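Local coordinates for protein putative oxidoreductase molybdopterin-binding subunit (Sulfolobus tokodaii, PDB 4ZOH) that binds a molybdenum cofactor of the pterin cytosine dinucleotide type and probably serves as the cofactor-carrying subunit of an oxidoreductase of the xanthine dehydrogenase and aldehyde oxidase family, at residues I425-D430 and Q499-K504; E466-W469 and E473-E476. One frame throughout, in Å; residues are numbered along the deposited sequence.

Interaction 1. Residues I425-D430 and Q499-K504; sequences ISVKYD and QKLKDK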
ATOM      1  N   ILE A 425     -16.445  13.292 -14.905  1.00 21.03           N
ATOM      2  CA  ILE A 425     -15.626  12.928 -16.052  1.00 23.09           C
ATOM      3  C   ILE A 425     -14.551  13.987 -16.229  1.00 21.91           C
ATOM      4  O   ILE A 425     -14.828  15.165 -16.160  1.00 26.00           O
ATOM      5  CB  ILE A 425     -16.484  12.648 -17.356  1.00 23.54           C
ATOM      6  CG1 ILE A 425     -15.678  11.951 -18.425  1.00 23.91           C
ATOM      7  CG2 ILE A 425     -17.044  13.949 -17.935  1.00 24.60           C
ATOM      8  CD1 ILE A 425     -16.567  11.344 -19.550  1.00 26.27           C
ATOM      9  N   SER A 426     -13.331  13.577 -16.529  1.00 21.22           N
ATOM     10  CA  SER A 426     -12.256  14.549 -16.556  1.00 22.09           C
ATOM     11  C   SER A 426     -11.304  14.323 -17.711  1.00 22.12           C
ATOM     12  O   SER A 426     -10.945  13.174 -17.991  1.00 24.01           O
ATOM     13  CB  SER A 426     -11.516  14.384 -15.224  1.00 21.64           C
ATOM     14  OG  SER A 426     -10.402  15.200 -15.179  1.00 22.57           O
ATOM     15  N   VAL A 427     -10.776  15.375 -18.310  1.00 22.64           N
ATOM     16  CA  VAL A 427      -9.854  15.173 -19.440  1.00 22.72           C
ATOM     17  C   VAL A 427      -8.536  15.841 -19.190  1.00 24.29           C
ATOM     18  O   VAL A 427      -8.493  17.048 -18.874  1.00 26.37           O
ATOM     19  CB  VAL A 427     -10.455  15.716 -20.780  1.00 24.37           C
ATOM     20  CG1 VAL A 427      -9.513  15.452 -21.961  1.00 21.58           C
ATOM     21  CG2 VAL A 427     -11.863  15.121 -20.993  1.00 21.61           C
ATOM     22  N   LYS A 428      -7.438  15.085 -19.333  1.00 21.66           N
ATOM     23  CA  LYS A 428      -6.112  15.638 -18.974  1.00 21.79           C
ATOM     24  C   LYS A 428      -5.577  16.396 -20.247  1.00 25.18           C
ATOM     25  O   LYS A 428      -6.114  16.238 -21.353  1.00 22.07           O
ATOM     26  CB  LYS A 428      -5.153  14.530 -18.567  1.00 20.45           C
ATOM     27  CG  LYS A 428      -5.614  13.686 -17.364  1.00 20.41           C
ATOM     28  CD  LYS A 428      -4.495  12.886 -16.704  1.00 18.01           C
ATOM     29  CE  LYS A 428      -4.940  12.399 -15.279  1.00 19.18           C
ATOM     30  NZ  LYS A 428      -5.138  13.580 -14.372  1.00 15.89           N
ATOM     31  N   TYR A 429      -4.548  17.199 -20.087  1.00 24.51           N
ATOM     32  CA  TYR A 429      -3.988  17.975 -21.189  1.00 26.61           C
ATOM     33  C   TYR A 429      -3.642  17.131 -22.393  1.00 29.28           C
ATOM     34  O   TYR A 429      -3.866  17.627 -23.515  1.00 25.86           O
ATOM     35  CB  TYR A 429      -2.727  18.672 -20.726  1.00 28.32           C
ATOM     36  CG  TYR A 429      -2.126  19.653 -21.705  1.00 30.87           C
ATOM     37  CD1 TYR A 429      -2.679  20.937 -21.917  1.00 28.53           C
ATOM     38  CD2 TYR A 429      -0.956  19.321 -22.393  1.00 30.13           C
ATOM     39  CE1 TYR A 429      -2.056  21.830 -22.800  1.00 32.06           C
ATOM     40  CE2 TYR A 429      -0.361  20.203 -23.304  1.00 28.51           C
ATOM     41  CZ  TYR A 429      -0.884  21.457 -23.476  1.00 29.16           C
ATOM     42  OH  TYR A 429      -0.227  22.294 -24.360  1.00 35.95           O
ATOM     43  N   ASP A 430      -3.075  15.910 -22.161  1.00 25.66           N
ATOM     44  CA  ASP A 430      -2.642  15.005 -23.260  1.00 24.57           C
ATOM     45  C   ASP A 430      -3.889  14.388 -23.918  1.00 27.28           C
ATOM     46  O   ASP A 430      -3.782  13.776 -24.973  1.00 25.72           O
ATOM     47  CB  ASP A 430      -1.679  13.932 -22.771  1.00 24.02           C
ATOM     48  CG  ASP A 430      -2.233  13.207 -21.476  1.00 24.90           C
ATOM     49  OD1 ASP A 430      -2.260  13.816 -20.366  1.00 23.74           O
ATOM     50  OD2 ASP A 430      -2.715  12.084 -21.618  1.00 20.41           O
ATOM     51  N   GLN A 499     -22.495  14.257 -21.360  1.00 35.25           N
ATOM     52  CA  GLN A 499     -23.186  15.268 -22.192  1.00 37.13           C
ATOM     53  C   GLN A 499     -22.590  16.667 -21.896  1.00 36.42           C
ATOM     54  O   GLN A 499     -22.185  17.372 -22.844  1.00 36.76           O
ATOM     55  CB  GLN A 499     -24.733  15.212 -21.995  1.00 36.61           C
ATOM     56  CG  GLN A 499     -25.532  16.172 -22.941  1.00 42.57           C
ATOM     57  CD  GLN A 499     -25.197  15.949 -24.439  1.00 44.02           C
ATOM     58  OE1 GLN A 499     -25.211  14.809 -24.932  1.00 43.44           O
ATOM     59  NE2 GLN A 499     -24.830  17.022 -25.137  1.00 39.66           N
ATOM     60  N   LYS A 500     -22.445  17.012 -20.595  1.00 34.54           N
ATOM     61  CA  LYS A 500     -21.796  18.279 -20.174  1.00 36.81           C
ATOM     62  C   LYS A 500     -20.417  18.408 -20.799  1.00 35.50           C
ATOM     63  O   LYS A 500     -20.071  19.481 -21.305  1.00 34.24           O
ATOM     64  CB  LYS A 500     -21.640  18.401 -18.654  1.00 40.68           C
ATOM     65  CG  LYS A 500     -22.914  18.667 -17.868  1.00 49.82           C
ATOM     66  CD  LYS A 500     -22.587  19.629 -16.720  1.00 60.74           C
ATOM     67  CE  LYS A 500     -23.567  19.517 -15.565  1.00 65.94           C
ATOM     68  NZ  LYS A 500     -23.074  18.504 -14.596  1.00 69.19           N
ATOM     69  N   LEU A 501     -19.645  17.313 -20.776  1.00 31.86           N
ATOM     70  CA  LEU A 501     -18.325  17.310 -21.391  1.00 32.68           C
ATOM     71  C   LEU A 501     -18.405  17.594 -22.899  1.00 33.24           C
ATOM     72  O   LEU A 501     -17.624  18.373 -23.411  1.00 36.13           O
ATOM     73  CB  LEU A 501     -17.506  16.011 -21.116  1.00 29.03           C
ATOM     74  CG  LEU A 501     -16.183  16.004 -21.889  1.00 29.02           C
ATOM     75  CD1 LEU A 501     -15.246  17.173 -21.518  1.00 29.50           C
ATOM     76  CD2 LEU A 501     -15.483  14.671 -21.772  1.00 29.77           C
ATOM     77  N   LYS A 502     -19.329  16.933 -23.582  1.00 32.75           N
ATOM     78  CA  LYS A 502     -19.480  17.094 -25.036  1.00 33.21           C
ATOM     79  C   LYS A 502     -19.883  18.555 -25.380  1.00 31.36           C
ATOM     80  O   LYS A 502     -19.283  19.178 -26.264  1.00 32.12           O
ATOM     81  CB  LYS A 502     -20.542  16.109 -25.533  1.00 31.37           C
ATOM     82  CG  LYS A 502     -20.654  15.982 -27.056  1.00 35.06           C
ATOM     83  CD  LYS A 502     -21.961  15.321 -27.431  1.00 37.01           C
ATOM     84  CE  LYS A 502     -22.170  15.358 -28.935  1.00 42.25           C
ATOM     85  NZ  LYS A 502     -23.582  15.016 -29.261  1.00 43.71           N
ATOM     86  N   ASP A 503     -20.878  19.072 -24.657  1.00 30.49           N
ATOM     87  CA  ASP A 503     -21.285  20.470 -24.768  1.00 35.22           C
ATOM     88  C   ASP A 503     -20.139  21.430 -24.580  1.00 37.93           C
ATOM     89  O   ASP A 503     -20.059  22.454 -25.293  1.00 43.22           O
ATOM     90  CB  ASP A 503     -22.394  20.840 -23.766  1.00 34.84           C
ATOM     91  CG  ASP A 503     -23.668  20.086 -24.011  1.00 41.85           C
ATOM     92  OD1 ASP A 503     -24.517  20.012 -23.070  1.00 46.74           O
ATOM     93  OD2 ASP A 503     -23.801  19.529 -25.138  1.00 38.01           O
ATOM     94  N   LYS A 504     -19.248  21.109 -23.638  1.00 38.77           N
ATOM     95  CA  LYS A 504     -18.083  21.972 -23.389  1.00 35.72           C
ATOM     96  C   LYS A 504     -17.069  21.858 -24.503  1.00 34.50           C
ATOM     97  O   LYS A 504     -16.459  22.866 -24.893  1.00 38.55           O
ATOM     98  CB  LYS A 504     -17.464  21.696 -22.023  1.00 39.91           C
ATOM     99  CG  LYS A 504     -16.758  22.891 -21.378  1.00 47.26           C
ATOM    100  CD  LYS A 504     -16.901  22.832 -19.851  1.00 59.96           C
ATOM    101  CE  LYS A 504     -16.534  21.439 -19.311  1.00 60.62           C
ATOM    102  NZ  LYS A 504     -17.586  20.798 -18.479  1.00 71.67           N
TER

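Interaction 2. Residues E466-W469 and E473-E476; sequences EVRW and EIIE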
ATOM      1  N   GLU A 466     -11.606   5.063 -19.344  1.00 23.27           N
ATOM      2  CA  GLU A 466     -11.291   4.394 -18.108  1.00 22.52           C
ATOM      3  C   GLU A 466     -12.420   4.693 -17.075  1.00 22.10           C
ATOM      4  O   GLU A 466     -12.832   5.832 -16.936  1.00 18.22           O
ATOM      5  CB  GLU A 466      -9.961   4.902 -17.541  1.00 22.88           C
ATOM      6  CG  GLU A 466      -9.547   4.012 -16.318  1.00 24.96           C
ATOM      7  CD  GLU A 466      -8.339   4.491 -15.486  1.00 25.82           C
ATOM      8  OE1 GLU A 466      -7.715   5.570 -15.743  1.00 23.05           O
ATOM      9  OE2 GLU A 466      -7.990   3.726 -14.542  1.00 31.13           O
ATOM     10  N   VAL A 467     -12.894   3.671 -16.376  1.00 17.64           N
ATOM     11  CA  VAL A 467     -13.933   3.867 -15.407  1.00 20.14           C
ATOM     12  C   VAL A 467     -13.408   3.484 -14.016  1.00 22.69           C
ATOM     13  O   VAL A 467     -12.900   2.341 -13.827  1.00 22.37           O
ATOM     14  CB  VAL A 467     -15.168   3.013 -15.737  1.00 20.46           C
ATOM     15  CG1 VAL A 467     -16.312   3.272 -14.729  1.00 17.56           C
ATOM     16  CG2 VAL A 467     -15.651   3.333 -17.160  1.00 20.92           C
ATOM     17  N   ARG A 468     -13.542   4.431 -13.060  1.00 21.48           N
ATOM     18  CA  ARG A 468     -13.045   4.273 -11.669  1.00 18.59           C
ATOM     19  C   ARG A 468     -14.171   4.499 -10.675  1.00 19.40           C
ATOM     20  O   ARG A 468     -15.169   5.137 -11.009  1.00 19.84           O
ATOM     21  CB  ARG A 468     -11.913   5.289 -11.447  1.00 19.67           C
ATOM     22  CG  ARG A 468     -10.680   4.981 -12.295  1.00 20.90           C
ATOM     23  CD  ARG A 468      -9.870   3.866 -11.640  1.00 22.49           C
ATOM     24  NE  ARG A 468      -9.236   4.400 -10.420  1.00 25.21           N
ATOM     25  CZ  ARG A 468      -9.479   4.025  -9.158  1.00 26.40           C
ATOM     26  NH1 ARG A 468     -10.379   3.092  -8.920  1.00 24.47           N
ATOM     27  NH2 ARG A 468      -8.853   4.655  -8.131  1.00 27.25           N
ATOM     28  N   TRP A 469     -14.041   3.976  -9.459  1.00 20.50           N
ATOM     29  CA  TRP A 469     -15.025   4.168  -8.390  1.00 21.17           C
ATOM     30  C   TRP A 469     -14.375   3.788  -7.050  1.00 22.05           C
ATOM     31  O   TRP A 469     -13.297   3.178  -7.083  1.00 17.79           O
ATOM     32  CB  TRP A 469     -16.252   3.234  -8.603  1.00 20.15           C
ATOM     33  CG  TRP A 469     -16.030   1.721  -8.513  1.00 20.68           C
ATOM     34  CD1 TRP A 469     -16.230   0.959  -7.414  1.00 22.29           C
ATOM     35  CD2 TRP A 469     -15.631   0.810  -9.559  1.00 20.12           C
ATOM     36  NE1 TRP A 469     -15.966  -0.355  -7.678  1.00 20.83           N
ATOM     37  CE2 TRP A 469     -15.578  -0.472  -8.990  1.00 20.35           C
ATOM     38  CE3 TRP A 469     -15.249   0.970 -10.902  1.00 21.87           C
ATOM     39  CZ2 TRP A 469     -15.224  -1.633  -9.715  1.00 19.39           C
ATOM     40  CZ3 TRP A 469     -14.868  -0.199 -11.654  1.00 23.65           C
ATOM     41  CH2 TRP A 469     -14.871  -1.494 -11.029  1.00 20.93           C
ATOM     42  N   GLU A 473     -11.932  10.112  -2.330  1.00 17.90           N
ATOM     43  CA  GLU A 473     -11.122  11.272  -2.802  1.00 20.27           C
ATOM     44  C   GLU A 473     -11.094  11.550  -4.315  1.00 21.97           C
ATOM     45  O   GLU A 473     -10.539  12.595  -4.773  1.00 23.70           O
ATOM     46  CB  GLU A 473      -9.702  11.151  -2.331  1.00 24.47           C
ATOM     47  CG  GLU A 473      -9.555  11.559  -0.863  1.00 28.35           C
ATOM     48  CD  GLU A 473      -8.148  11.981  -0.464  1.00 33.72           C
ATOM     49  OE1 GLU A 473      -7.339  12.385  -1.363  1.00 32.59           O
ATOM     50  OE2 GLU A 473      -7.879  11.921   0.771  1.00 34.21           O
ATOM     51  N   ILE A 474     -11.651  10.635  -5.107  1.00 19.92           N
ATOM     52  CA  ILE A 474     -11.569  10.812  -6.568  1.00 20.51           C
ATOM     53  C   ILE A 474     -12.924  11.306  -7.140  1.00 22.55           C
ATOM     54  O   ILE A 474     -13.059  11.485  -8.358  1.00 25.19           O
ATOM     55  CB  ILE A 474     -11.100   9.534  -7.291  1.00 18.68           C
ATOM     56  CG1 ILE A 474     -12.153   8.450  -7.123  1.00 18.46           C
ATOM     57  CG2 ILE A 474      -9.722   9.081  -6.807  1.00 17.25           C
ATOM     58  CD1 ILE A 474     -11.816   7.141  -7.809  1.00 18.35           C
ATOM     59  N   ILE A 475     -13.953  11.412  -6.276  1.00 21.37           N
ATOM     60  CA  ILE A 475     -15.262  11.931  -6.700  1.00 22.09           C
ATOM     61  C   ILE A 475     -15.935  12.662  -5.529  1.00 21.83           C
ATOM     62  O   ILE A 475     -15.724  12.298  -4.333  1.00 22.33           O
ATOM     63  CB  ILE A 475     -16.162  10.822  -7.319  1.00 20.84           C
ATOM     64  CG1 ILE A 475     -17.386  11.421  -8.097  1.00 21.89           C
ATOM     65  CG2 ILE A 475     -16.523   9.733  -6.325  1.00 18.30           C
ATOM     66  CD1 ILE A 475     -18.224  10.408  -8.861  1.00 19.97           C
ATOM     67  N   GLU A 476     -16.728  13.675  -5.864  1.00 22.77           N
ATOM     68  CA  GLU A 476     -17.414  14.485  -4.850  1.00 21.51           C
ATOM     69  C   GLU A 476     -18.143  13.618  -3.813  1.00 22.27           C
ATOM     70  O   GLU A 476     -17.989  13.843  -2.633  1.00 25.09           O
ATOM     71  CB  GLU A 476     -18.369  15.509  -5.475  1.00 22.48           C
ATOM     72  CG  GLU A 476     -19.025  16.410  -4.443  1.00 22.89           C
ATOM     73  CD  GLU A 476     -19.980  17.488  -5.005  1.00 26.91           C
ATOM     74  OE1 GLU A 476     -20.404  17.393  -6.183  1.00 23.74           O
ATOM     75  OE2 GLU A 476     -20.213  18.503  -4.279  1.00 23.88           O
TER

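Interaction 1. Residues I425-D430 and Q499-K504
Leu501, on helix 486-512, meets Ile425 and Val427 at the end of strand 420-427, joining the helical and sheet layers of an alpha/beta unit within the molybdopterin-binding part of the chain. The contact is wholly apolar and involves one leucine and two branched strand residues that point to the same side of the sheet. With its CG anti to the backbone N (chi1 175°), Leu501 extends its forked end toward the strand and crosses both partners at about a right angle. The fork settles mainly on Val427, whose CG2 lies 3.7 Å from Leu501 CD2 and 4.0 Å from Leu501 CD1. Nearer the helix backbone, Leu501 CB meets Ile425 CG2 at 3.8 Å. Ile425 carries CG1 anti to its own N (chi1 -166°), and the tip of that branch, CD1, approaches Leu501 CD2 at 4.1 Å. Both branches of the isoleucine are therefore used, one on the stem of the leucine and one on its fork. All three residues are buried. Leu458 of helix 446-458 and Leu552 add to the surrounding layer, as do Phe538 and Val542 of helix 538-547 beside Val427. Between the two strand residues, Ser426 faces away and bonds through OG to Asp553 OD2. The arrangement is that of a helix covering one face of a mixed beta sheet, as in layered alpha/beta folds.

Interaction 2. Residues E466-W469 and E473-E476
Arg468, on edge strand 465-468, curls around the end of Ile474, a residue of the loop that follows the strand. The arginine can be followed outward from its CB, which lies 4.1 Å from Ile474 CD1. CG then leaves anti to the carbonyl carbon (chi1 -67°), and two further bends, at chi2 (-80°) and chi3 (-71°), fold the chain back on itself instead of letting it extend. NE turns to Glu473 OE1 of the second subunit, with which it forms a salt bridge. Beyond it the guanidinium returns to the isoleucine: CZ is 4.1 Å and NH2 3.9 Å from the same Ile474 CD1. This methyl packs over one face of the planar group, offset toward its rim and away from the N-H directions, which leaves NE to its salt bridge. The backbone contributes as well, Trp469 N standing 4.2 Å from Ile474 CD1. On the other side of the contact, Ile474 reaches across at about a right angle to the arginine, with CD1 as its leading atom. The salt bridge to the second subunit probably limits rotation of the guanidinium and stabilises its positive charge. It is reciprocal, because Glu473 of this chain holds Arg468 of the other copy, and Ile474 packs on its own counterpart there. Within the chain, Ile474 also rests on Val436 of strand 433-437, while its carbonyl O accepts a bond from Arg424 NH1. Reciprocal arginine-glutamate bridges flanking an isoleucine that meets its own equivalent fit a two-fold-like interface between two copies of this subunit, formed here at the edge of a mixed sheet.

In the fold
Both interactions belong to one four-stranded mixed sheet but serve different parts of it. Interaction 1 is core: buried aliphatic groups fix helix 486-512 to the inner strand 420-427 without any polar bond between the segments. Interaction 2 is partly buried, lies at the edge strand 465-468 and mixes an aliphatic contact with charge at the subunit boundary. Along the chain it is nested inside the loop that interaction 1 closes, and the centres are 15 Å apart, with no direct touch. Both reach the interface with the second copy of this subunit, where Lys428 NZ bonds to Glu476 O of that copy, linking the loop after strand 420-427 to the other copy's 473-476 loop.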